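Local coordinates for methyl-accepting chemotaxis protein (Vibrio parahaemolyticus, PDB 4EXO) that probably senses small carboxylates such as pyruvate, which its periplasmic Cache (PAS-like) domain binds, and passes the signal on in bacterial chemotaxis, at residues 9-12 against 13-17; 44-47 against 48-52. All coordinates share one frame; numbering follows the deposited sequence. Where two conformers were deposited one is given.

Contact 1. Residues 9-12 against 13-17; sequences ELID and ARKKE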
loop_
_atom_site.group_PDB
_atom_site.type_symbol
_atom_site.label_atom_id
_atom_site.label_comp_id
_atom_site.label_asym_id
_atom_site.label_seq_id
_atom_site.Cartn_x
_atom_site.Cartn_y
_atom_site.Cartn_z
ATOM N N GLU A 9 -20.625 4.162 -8.491
ATOM C CA GLU A 9 -19.479 5.056 -8.486
ATOM C C GLU A 9 -18.556 4.772 -7.310
ATOM O O GLU A 9 -17.340 4.697 -7.481
ATOM C CB GLU A 9 -19.946 6.504 -8.411
ATOM C CG GLU A 9 -20.527 7.050 -9.703
ATOM C CD GLU A 9 -20.510 8.573 -9.730
ATOM O OE1 GLU A 9 -20.846 9.211 -8.700
ATOM O OE2 GLU A 9 -20.141 9.128 -10.784
ATOM N N LEU A 10 -19.140 4.629 -6.123
ATOM C CA LEU A 10 -18.368 4.370 -4.911
ATOM C C LEU A 10 -17.659 3.012 -5.008
ATOM O O LEU A 10 -16.471 2.917 -4.720
ATOM C CB LEU A 10 -19.240 4.458 -3.648
ATOM C CG LEU A 10 -19.675 5.841 -3.094
ATOM C CD1 LEU A 10 -20.615 5.707 -1.885
ATOM C CD2 LEU A 10 -18.501 6.741 -2.728
ATOM N N ILE A 11 -18.399 1.983 -5.430
ATOM C CA ILE A 11 -17.851 0.640 -5.677
ATOM C C ILE A 11 -16.642 0.673 -6.645
ATOM O O ILE A 11 -15.566 0.178 -6.312
ATOM C CB ILE A 11 -18.952 -0.340 -6.214
ATOM C CG1 ILE A 11 -20.060 -0.612 -5.159
ATOM C CG2 ILE A 11 -18.331 -1.623 -6.817
ATOM C CD1 ILE A 11 -19.642 -1.331 -3.896
ATOM N N ASP A 12 -16.817 1.272 -7.821
ATOM C CA ASP A 12 -15.734 1.352 -8.814
ATOM C C ASP A 12 -14.465 2.073 -8.294
ATOM O O ASP A 12 -13.341 1.671 -8.607
ATOM C CB ASP A 12 -16.233 2.023 -10.091
ATOM C CG ASP A 12 -17.206 1.145 -10.875
ATOM O OD1 ASP A 12 -17.393 -0.041 -10.510
ATOM O OD2 ASP A 12 -17.795 1.647 -11.858
ATOM N N ALA A 13 -14.662 3.134 -7.513
ATOM C CA ALA A 13 -13.540 3.820 -6.885
ATOM C C ALA A 13 -12.819 2.846 -5.918
ATOM O O ALA A 13 -11.601 2.803 -5.883
ATOM C CB ALA A 13 -13.992 5.059 -6.175
ATOM N N ARG A 14 -13.594 2.037 -5.186
ATOM C CA ARG A 14 -13.006 1.075 -4.251
ATOM C C ARG A 14 -12.258 -0.048 -4.977
ATOM O O ARG A 14 -11.251 -0.527 -4.478
ATOM C CB ARG A 14 -14.075 0.452 -3.327
ATOM C CG ARG A 14 -14.705 1.407 -2.307
ATOM C CD ARG A 14 -13.677 2.367 -1.744
ATOM N NE ARG A 14 -14.023 2.900 -0.426
ATOM C CZ ARG A 14 -13.254 2.809 0.666
ATOM N NH1 ARG A 14 -12.079 2.182 0.635
ATOM N NH2 ARG A 14 -13.671 3.347 1.812
ATOM N N LYS A 15 -12.755 -0.463 -6.134
ATOM C CA LYS A 15 -12.077 -1.498 -6.919
ATOM C C LYS A 15 -10.719 -1.001 -7.413
ATOM O O LYS A 15 -9.727 -1.745 -7.420
ATOM C CB LYS A 15 -12.964 -1.983 -8.072
ATOM C CG LYS A 15 -14.231 -2.666 -7.568
ATOM C CD LYS A 15 -15.233 -2.908 -8.665
ATOM C CE LYS A 15 -14.782 -4.008 -9.603
ATOM N NZ LYS A 15 -15.957 -4.730 -10.153
ATOM N N LYS A 16 -10.669 0.271 -7.807
ATOM C CA LYS A 16 -9.395 0.885 -8.202
ATOM C C LYS A 16 -8.404 0.911 -7.022
ATOM O O LYS A 16 -7.209 0.604 -7.174
ATOM C CB LYS A 16 -9.648 2.301 -8.731
ATOM C CG LYS A 16 -8.465 2.908 -9.470
ATOM C CD LYS A 16 -8.944 4.151 -10.301
ATOM C CE LYS A 16 -7.840 4.706 -11.212
ATOM N NZ LYS A 16 -6.679 5.278 -10.431
ATOM N N GLU A 17 -8.905 1.269 -5.843
ATOM C CA GLU A 17 -8.091 1.288 -4.614
ATOM C C GLU A 17 -7.546 -0.128 -4.321
ATOM O O GLU A 17 -6.370 -0.305 -3.997
ATOM C CB GLU A 17 -8.944 1.760 -3.421
ATOM C CG GLU A 17 -9.290 3.260 -3.426
ATOM C CD GLU A 17 -10.489 3.644 -2.545
ATOM O OE1 GLU A 17 -10.738 2.984 -1.522
ATOM O OE2 GLU A 17 -11.205 4.634 -2.880
HETATM O O HOH W 1 -16.576 -2.191 -11.723
#
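OD1 of Asp12 and NZ of Lys15, one helical turn apart, are joined through a water rather than directly. The water donates to Asp12 OD1 at 2.6 Å and accepts from Lys15 NZ at 3.0 Å, while Asp12 OD1 and Lys15 NZ themselves stay 4.9 Å apart. Side by side, the two chains point the same way, so the bridge spans their ends; the opposite charges probably still favour the pairing. Lys15 reaches the water by bending late, at chi3 (72°) and again at chi4, after its CG has passed beside the carbonyl oxygen of Ile11. There its CD rests on CG2 of Ile11 at 3.8 Å, the methyl branch that stands anti to the Ile11 backbone N. The same Ile11 O accepts Lys15 N at 2.9 Å; the donor lies close to the line of the carbonyl, though the N-H itself is bent off it. One residue earlier, Arg14 lays CB and CG beside Leu10 O, with CG at 3.3 Å; its chain folds at chi2 (-38°) and carries the guanidinium forward to Glu17. NH1 of Arg14 and OE1 of Glu17 form a salt bridge of 2.7 Å, as a hydrogen bond a weak one because it is strongly bent (117°). Backbone bonds from Ala13 to Glu9, Arg14 to Leu10 and Lys16 to Asp12 continue the alpha-helical ladder. This is the long helix 2-28, here largely solvent-facing: Arg5 pairs with Glu9, Lys15 makes a cation-pi contact with Phe108 of edge strand 108-115, and Arg14 and Glu17 touch Ile142 of strand 136-143.

Contact 2. Residues 44-47 against 48-52; sequences AAKE and ILKAM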
loop_
_atom_site.group_PDB
_atom_site.type_symbol
_atom_site.label_atom_id
_atom_site.label_comp_id
_atom_site.label_asym_id
_atom_site.label_seq_id
_atom_site.Cartn_x
_atom_site.Cartn_y
_atom_site.Cartn_z
ATOM N N ALA A 44 9.632 -15.050 5.537
ATOM C CA ALA A 44 9.934 -13.614 5.593
ATOM C C ALA A 44 8.858 -12.757 4.883
ATOM O O ALA A 44 8.537 -11.631 5.324
ATOM C CB ALA A 44 11.333 -13.342 4.994
ATOM N N ALA A 45 8.333 -13.277 3.770
ATOM C CA ALA A 45 7.252 -12.583 3.055
ATOM C C ALA A 45 5.970 -12.567 3.887
ATOM O O ALA A 45 5.275 -11.555 3.930
ATOM C CB ALA A 45 7.002 -13.223 1.700
ATOM N N LYS A 46 5.633 -13.684 4.531
ATOM C CA LYS A 46 4.501 -13.689 5.458
ATOM C C LYS A 46 4.585 -12.629 6.520
ATOM O O LYS A 46 3.582 -11.974 6.790
ATOM C CB LYS A 46 4.299 -15.045 6.178
ATOM C CG LYS A 46 3.838 -16.173 5.309
ATOM C CD LYS A 46 3.793 -17.474 6.157
ATOM C CE LYS A 46 2.907 -17.290 7.410
ATOM N NZ LYS A 46 2.772 -18.554 8.213
ATOM N N GLU A 47 5.761 -12.439 7.111
ATOM C CA GLU A 47 5.910 -11.455 8.183
ATOM C C GLU A 47 5.677 -10.000 7.753
ATOM O O GLU A 47 5.129 -9.178 8.523
ATOM C CB GLU A 47 7.259 -11.662 8.872
ATOM C CG GLU A 47 7.276 -13.007 9.579
ATOM C CD GLU A 47 8.625 -13.368 10.145
ATOM O OE1 GLU A 47 9.479 -12.456 10.272
ATOM O OE2 GLU A 47 8.815 -14.562 10.466
ATOM N N ILE A 48 6.056 -9.688 6.519
ATOM C CA ILE A 48 5.786 -8.388 5.931
ATOM C C ILE A 48 4.286 -8.237 5.614
ATOM O O ILE A 48 3.657 -7.237 5.975
ATOM C CB ILE A 48 6.607 -8.173 4.625
ATOM C CG1 ILE A 48 8.116 -8.111 4.961
ATOM C CG2 ILE A 48 6.129 -6.905 3.929
ATOM C CD1 ILE A 48 9.002 -8.304 3.771
ATOM N N LEU A 49 3.703 -9.223 4.944
ATOM C CA LEU A 49 2.308 -9.022 4.488
ATOM C C LEU A 49 1.332 -9.005 5.664
ATOM O O LEU A 49 0.338 -8.282 5.638
ATOM C CB LEU A 49 1.901 -10.112 3.502
ATOM C CG LEU A 49 2.574 -10.069 2.107
ATOM C CD1 LEU A 49 2.458 -11.444 1.455
ATOM C CD2 LEU A 49 1.909 -8.991 1.265
ATOM N N LYS A 50 1.613 -9.792 6.700
ATOM C CA LYS A 50 0.751 -9.782 7.884
ATOM C C LYS A 50 0.826 -8.510 8.719
ATOM O O LYS A 50 -0.105 -8.196 9.451
ATOM C CB LYS A 50 1.067 -10.996 8.761
ATOM C CG LYS A 50 0.497 -12.290 8.162
ATOM C CD LYS A 50 1.026 -13.526 8.915
ATOM C CE LYS A 50 0.579 -13.581 10.349
ATOM N NZ LYS A 50 1.090 -14.877 10.921
ATOM N N ALA A 51 1.920 -7.761 8.597
ATOM C CA ALA A 51 2.010 -6.459 9.294
ATOM C C ALA A 51 1.313 -5.298 8.564
ATOM O O ALA A 51 0.903 -4.298 9.192
ATOM C CB ALA A 51 3.477 -6.125 9.526
HETATM N N MSE A 52 1.197 -5.397 7.232
HETATM C CA MSE A 52 0.642 -4.297 6.438
HETATM C C MSE A 52 -0.832 -3.949 6.681
HETATM O O MSE A 52 -1.710 -4.840 6.798
HETATM C CB MSE A 52 0.861 -4.554 4.926
HETATM C CG MSE A 52 2.330 -4.448 4.567
HETATM SE SE MSE A 52 2.733 -5.062 2.766
HETATM C CE MSE A 52 2.046 -3.540 1.892
#
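Ala44 meets Ile48 through its carbonyl oxygen, which takes a weak bond from Ile48 N at 3.4 Å and has CG1 of Ile48 beyond it at 3.6 Å. That branch stands anti to the Ile48 carbonyl carbon (chi1 -66°), which turns it back toward Ala44, in front of the carbonyl oxygen. Next, Ala45 O accepts Leu49 N at 3.0 Å, the bond nearly straight, and Leu49 CG lies 3.6 Å from Ala45 O. Lys46 O is gripped by Lys50 N at 2.9 Å, and the aliphatic part of Lys50, from CB to CD, lies along the same oxygen. The two lysine chains run out together, CE of Lys46 4.5 Å from CD of Lys50; their NZ atoms, 4.9 Å apart, share Glu79, which makes a salt bridge to Lys46 with OE1 and to Lys50 with OE2. Glu47 sends its carboxylate back to Gln43, while Glu47 O has Ala51 CB 3.6 Å away. The bonds that follow are weak: Ala51 N and Met52 N to Ile48 O, and Met52 N also to Leu49 O. Ala45 and Leu49 face Ile29, with Leu49 also on Leu71 and Leu138 of the sheet, whereas Ile48 packs on Ile48 of the second subunit. Such an amphipathic short helix, with residues on the sheet, on helix 30-34 and at the subunit interface, fits the PAS-like fold of a Cache sensor domain.

How the contacts relate
From the N terminus the chain runs through the long helix 2-28, on which contact 1 lies early, and then by way of the short helix 30-34 into helix 42-51, where contact 2 lies. Each contact joins residues about one turn apart within a single helix and closes no larger loop; they follow in series, neither nesting nor crossing. The centres of contact 1 and contact 2 are about 25 Å apart, and the nearest atoms of contact 1 and contact 2 about 11 Å apart, without touching. Both helices meet strand 136-143 at different residues, Ile142 for contact 1, Trp136 and Leu138 for contact 2. Residues 9-17 also reach strand 108-115, while residues 44-52 reach strand 69-72 and the second subunit.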